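Local coordinates for protein choline dehydrogenase and related flavoproteins (PDB 3Q9T) that acts as a formate oxidase of the glucose-methanol-choline oxidoreductase family, with 8-formyl-FAD at its catalytic site, at residues V262-G267 with P272-L277. Sequence-based numbering, arbitrary orientation.
With FAY ([(2R,3S,4R,5R)-5-(6-amino-9H-purin-9-yl)-3,4-dihydroxytetrahydrofuran-2-yl]methyl (2R,3S,4S)-5-(8-formyl-7-methyl-2,4-dioxo-3,4-dihydrobenzo[g]pteridin-10(2H)-yl)-2,3,4-trihydroxypentyl dihydrogen diphosphate), chain D; ACT (acetate ion), chain G.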
loop_
_atom_site.group_PDB
_atom_site.type_symbol
_atom_site.label_atom_id
_atom_site.label_comp_id
_atom_site.label_asym_id
_atom_site.label_seq_id
_atom_site.Cartn_x
_atom_site.Cartn_y
_atom_site.Cartn_z
ATOM N N VAL A 262 17.437 -31.245 15.415
ATOM C CA VAL A 262 16.264 -30.473 15.072
ATOM C C VAL A 262 16.432 -29.900 13.667
ATOM O O VAL A 262 17.483 -29.340 13.320
ATOM C CB VAL A 262 16.023 -29.357 16.091
ATOM C CG1 VAL A 262 15.003 -28.353 15.562
ATOM C CG2 VAL A 262 15.545 -29.966 17.403
ATOM N N ILE A 263 15.402 -30.073 12.849
ATOM C CA ILE A 263 15.385 -29.466 11.526
ATOM C C ILE A 263 14.303 -28.385 11.451
ATOM O O ILE A 263 13.105 -28.660 11.609
ATOM C CB ILE A 263 15.191 -30.487 10.386
ATOM C CG1 ILE A 263 16.233 -31.621 10.440
ATOM C CG2 ILE A 263 15.320 -29.777 9.052
ATOM C CD1 ILE A 263 15.958 -32.688 11.469
ATOM N N LEU A 264 14.739 -27.152 11.221
ATOM C CA LEU A 264 13.837 -26.017 11.134
ATOM C C LEU A 264 13.365 -25.849 9.686
ATOM O O LEU A 264 14.162 -25.607 8.792
ATOM C CB LEU A 264 14.535 -24.758 11.635
ATOM C CG LEU A 264 13.745 -23.446 11.548
ATOM C CD1 LEU A 264 12.369 -23.583 12.168
ATOM C CD2 LEU A 264 14.537 -22.297 12.217
ATOM N N SER A 265 12.057 -26.000 9.488
ATOM C CA SER A 265 11.417 -25.963 8.183
ATOM C C SER A 265 10.177 -25.042 8.179
ATOM O O SER A 265 9.127 -25.389 7.627
ATOM C CB SER A 265 10.994 -27.386 7.785
ATOM O OG SER A 265 12.106 -28.275 7.757
ATOM N N GLN A 266 10.281 -23.866 8.783
ATOM C CA GLN A 266 9.087 -23.033 8.930
ATOM C C GLN A 266 8.875 -22.108 7.736
ATOM O O GLN A 266 7.955 -21.298 7.737
ATOM C CB GLN A 266 9.097 -22.250 10.249
ATOM C CG GLN A 266 8.828 -23.108 11.490
ATOM C CD GLN A 266 8.392 -22.262 12.687
ATOM O OE1 GLN A 266 7.754 -22.758 13.605
ATOM N NE2 GLN A 266 8.756 -20.987 12.675
ATOM N N GLY A 267 9.711 -22.250 6.709
ATOM C CA GLY A 267 9.549 -21.480 5.480
ATOM C C GLY A 267 10.315 -20.174 5.512
ATOM O O GLY A 267 10.753 -19.735 6.577
ATOM N N PRO A 272 13.426 -17.605 9.645
ATOM C CA PRO A 272 14.295 -16.565 10.233
ATOM C C PRO A 272 13.706 -15.917 11.495
ATOM O O PRO A 272 14.452 -15.527 12.394
ATOM C CB PRO A 272 14.404 -15.515 9.121
ATOM C CG PRO A 272 13.203 -15.781 8.226
ATOM C CD PRO A 272 13.043 -17.277 8.256
ATOM N N LYS A 273 12.388 -15.785 11.546
ATOM C CA LYS A 273 11.745 -15.222 12.719
ATOM C C LYS A 273 12.065 -16.096 13.941
ATOM O O LYS A 273 12.577 -15.608 14.947
ATOM C CB LYS A 273 10.233 -15.095 12.491
ATOM C CG LYS A 273 9.464 -14.570 13.669
ATOM C CD LYS A 273 7.984 -14.594 13.365
ATOM C CE LYS A 273 7.205 -14.995 14.598
ATOM N NZ LYS A 273 5.840 -15.505 14.271
ATOM N N LEU A 274 11.807 -17.393 13.843
ATOM C CA LEU A 274 12.016 -18.270 14.997
ATOM C C LEU A 274 13.496 -18.349 15.386
ATOM O O LEU A 274 13.823 -18.439 16.574
ATOM C CB LEU A 274 11.426 -19.663 14.773
ATOM C CG LEU A 274 11.330 -20.559 16.026
ATOM C CD1 LEU A 274 10.231 -20.080 16.954
ATOM C CD2 LEU A 274 11.117 -22.048 15.666
ATOM N N LEU A 275 14.397 -18.294 14.404
ATOM C CA LEU A 275 15.823 -18.250 14.735
ATOM C C LEU A 275 16.081 -17.026 15.608
ATOM O O LEU A 275 16.691 -17.129 16.670
ATOM C CB LEU A 275 16.712 -18.217 13.490
ATOM C CG LEU A 275 16.896 -19.530 12.714
ATOM C CD1 LEU A 275 17.737 -19.291 11.454
ATOM C CD2 LEU A 275 17.546 -20.567 13.601
ATOM N N MET A 276 15.570 -15.874 15.183
ATOM C CA MET A 276 15.801 -14.649 15.939
ATOM C C MET A 276 15.216 -14.706 17.348
ATOM O O MET A 276 15.882 -14.329 18.291
ATOM C CB MET A 276 15.333 -13.429 15.170
ATOM C CG MET A 276 16.204 -13.166 13.955
ATOM S SD MET A 276 15.793 -11.658 13.060
ATOM C CE MET A 276 14.269 -12.110 12.241
ATOM N N LEU A 277 13.994 -15.206 17.485
ATOM C CA LEU A 277 13.357 -15.339 18.787
ATOM C C LEU A 277 14.138 -16.285 19.682
ATOM O O LEU A 277 13.981 -16.270 20.892
ATOM C CB LEU A 277 11.922 -15.862 18.632
ATOM C CG LEU A 277 10.905 -14.892 18.005
ATOM C CD1 LEU A 277 9.524 -15.507 17.943
ATOM C CD2 LEU A 277 10.867 -13.588 18.773
HETATM P P FAY D . 8.775 -24.370 2.285
HETATM N N1 FAY D . 6.106 -23.006 -6.558
HETATM C C2 FAY D . 6.042 -23.823 -7.685
HETATM O O2 FAY D . 6.982 -24.556 -7.967
HETATM N N3 FAY D . 4.812 -24.175 -8.200
HETATM C C4 FAY D . 3.752 -23.323 -8.013
HETATM O O4 FAY D . 2.962 -23.174 -8.963
HETATM N N5 FAY D . 2.749 -21.631 -6.661
HETATM C C6 FAY D . 1.496 -20.397 -5.104
HETATM C C7 FAY D . 1.313 -19.862 -3.840
HETATM C C8 FAY D . 2.330 -19.986 -2.888
HETATM O O8 FAY D . 2.811 -19.846 -0.599
HETATM C C9 FAY D . 3.464 -20.754 -3.185
HETATM P PA FAY D . 6.288 -23.997 3.581
HETATM C "C1'" FAY D . 6.008 -22.083 -3.821
HETATM C C10 FAY D . 4.997 -22.301 -6.155
HETATM N N10 FAY D . 4.907 -21.810 -4.849
HETATM N N1A FAY D . 4.674 -22.531 14.298
HETATM O O1A FAY D . 5.429 -22.784 3.717
HETATM C C1B FAY D . 4.656 -24.002 9.257
HETATM O O1P FAY D . 8.983 -25.768 2.817
HETATM C "C2'" FAY D . 5.845 -23.469 -3.156
HETATM O "O2'" FAY D . 4.510 -23.619 -2.829
HETATM C C2A FAY D . 4.330 -23.766 13.781
HETATM O O2A FAY D . 5.806 -24.974 2.553
HETATM C C2B FAY D . 3.707 -23.537 8.167
HETATM O O2B FAY D . 2.342 -23.674 8.519
HETATM O O2P FAY D . 10.081 -23.598 2.256
HETATM C "C3'" FAY D . 6.720 -23.926 -1.942
HETATM O "O3'" FAY D . 6.034 -24.661 -0.931
HETATM N N3A FAY D . 4.376 -23.993 12.415
HETATM C C3B FAY D . 4.076 -24.468 7.033
HETATM O O3B FAY D . 3.398 -25.686 7.214
HETATM O O3P FAY D . 7.786 -23.556 3.263
HETATM C "C4'" FAY D . 7.494 -22.833 -1.249
HETATM O "O4'" FAY D . 8.166 -22.120 -2.283
HETATM C C4A FAY D . 4.768 -22.996 11.581
HETATM C C4B FAY D . 5.542 -24.743 7.259
HETATM O O4B FAY D . 5.844 -24.316 8.576
HETATM C C4X FAY D . 3.858 -22.374 -6.979
HETATM C "C5'" FAY D . 8.479 -23.426 -0.212
HETATM O "O5'" FAY D . 8.039 -24.321 0.821
HETATM C C5A FAY D . 5.128 -21.749 12.085
HETATM C C5B FAY D . 6.403 -24.026 6.238
HETATM O O5B FAY D . 6.323 -24.739 5.028
HETATM C C5X FAY D . 2.717 -20.966 -5.455
HETATM C C6A FAY D . 5.076 -21.508 13.456
HETATM N N6A FAY D . 5.325 -20.280 13.932
HETATM N N7A FAY D . 5.476 -20.965 11.043
HETATM C C7M FAY D . 0.097 -19.000 -3.602
HETATM C C8A FAY D . 5.361 -21.673 9.900
HETATM C C8M FAY D . 1.972 -19.766 -1.469
HETATM C C9A FAY D . 3.698 -21.211 -4.480
HETATM N N9A FAY D . 4.919 -22.924 10.218
HETATM C C ACT G . 2.641 -15.405 12.869
HETATM O O ACT G . 3.535 -15.224 12.007
HETATM O OXT ACT G . 2.976 -16.142 13.825
HETATM C CH3 ACT G . 1.271 -14.775 12.768
#
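L264 divides its two methyls between L274 and L275, and this is the tight part of the contact: CD2 of L264 lies 3.7 Å from CG of L275, while CD1 reaches CD2 of L274 at 4.0 Å. With CG of L264 anti to the backbone N (chi1 177°), CD2 is the branch aimed at the helix and CD1 lies across. L232 of strand 227-235 touches all three leucines. Next to them, the Q266 side chain crosses that of L274 at about a right angle, its NE2 3.6 Å from CB of L274. The Q266 amide lies over the face of the adenine, roughly parallel to it, with CD of Q266 3.4 Å from C5A of the cofactor. A hydrogen bond from S229 to OE1 and a weak one between NE2 and the E270 carbonyl help fix its rotation. Topologically this is a beta-alpha unit of the Rossmann-type FAD-binding domain: strand 261-264 of the parallel sheet turns directly into helix 267-277. At that turn the contact is sparser, the closest approach between G267 and P272 being O to CD at 3.8 Å, and no hydrogen bond joins the two segments. The turn instead faces the cofactor: CA of G267 is 3.5 Å from the diphosphate oxygen O3P. The K273 ammonium group is held by E270 and the carbonyls of P440 and Q442, with a weak bond to an acetate probably from the crystallisation liquor.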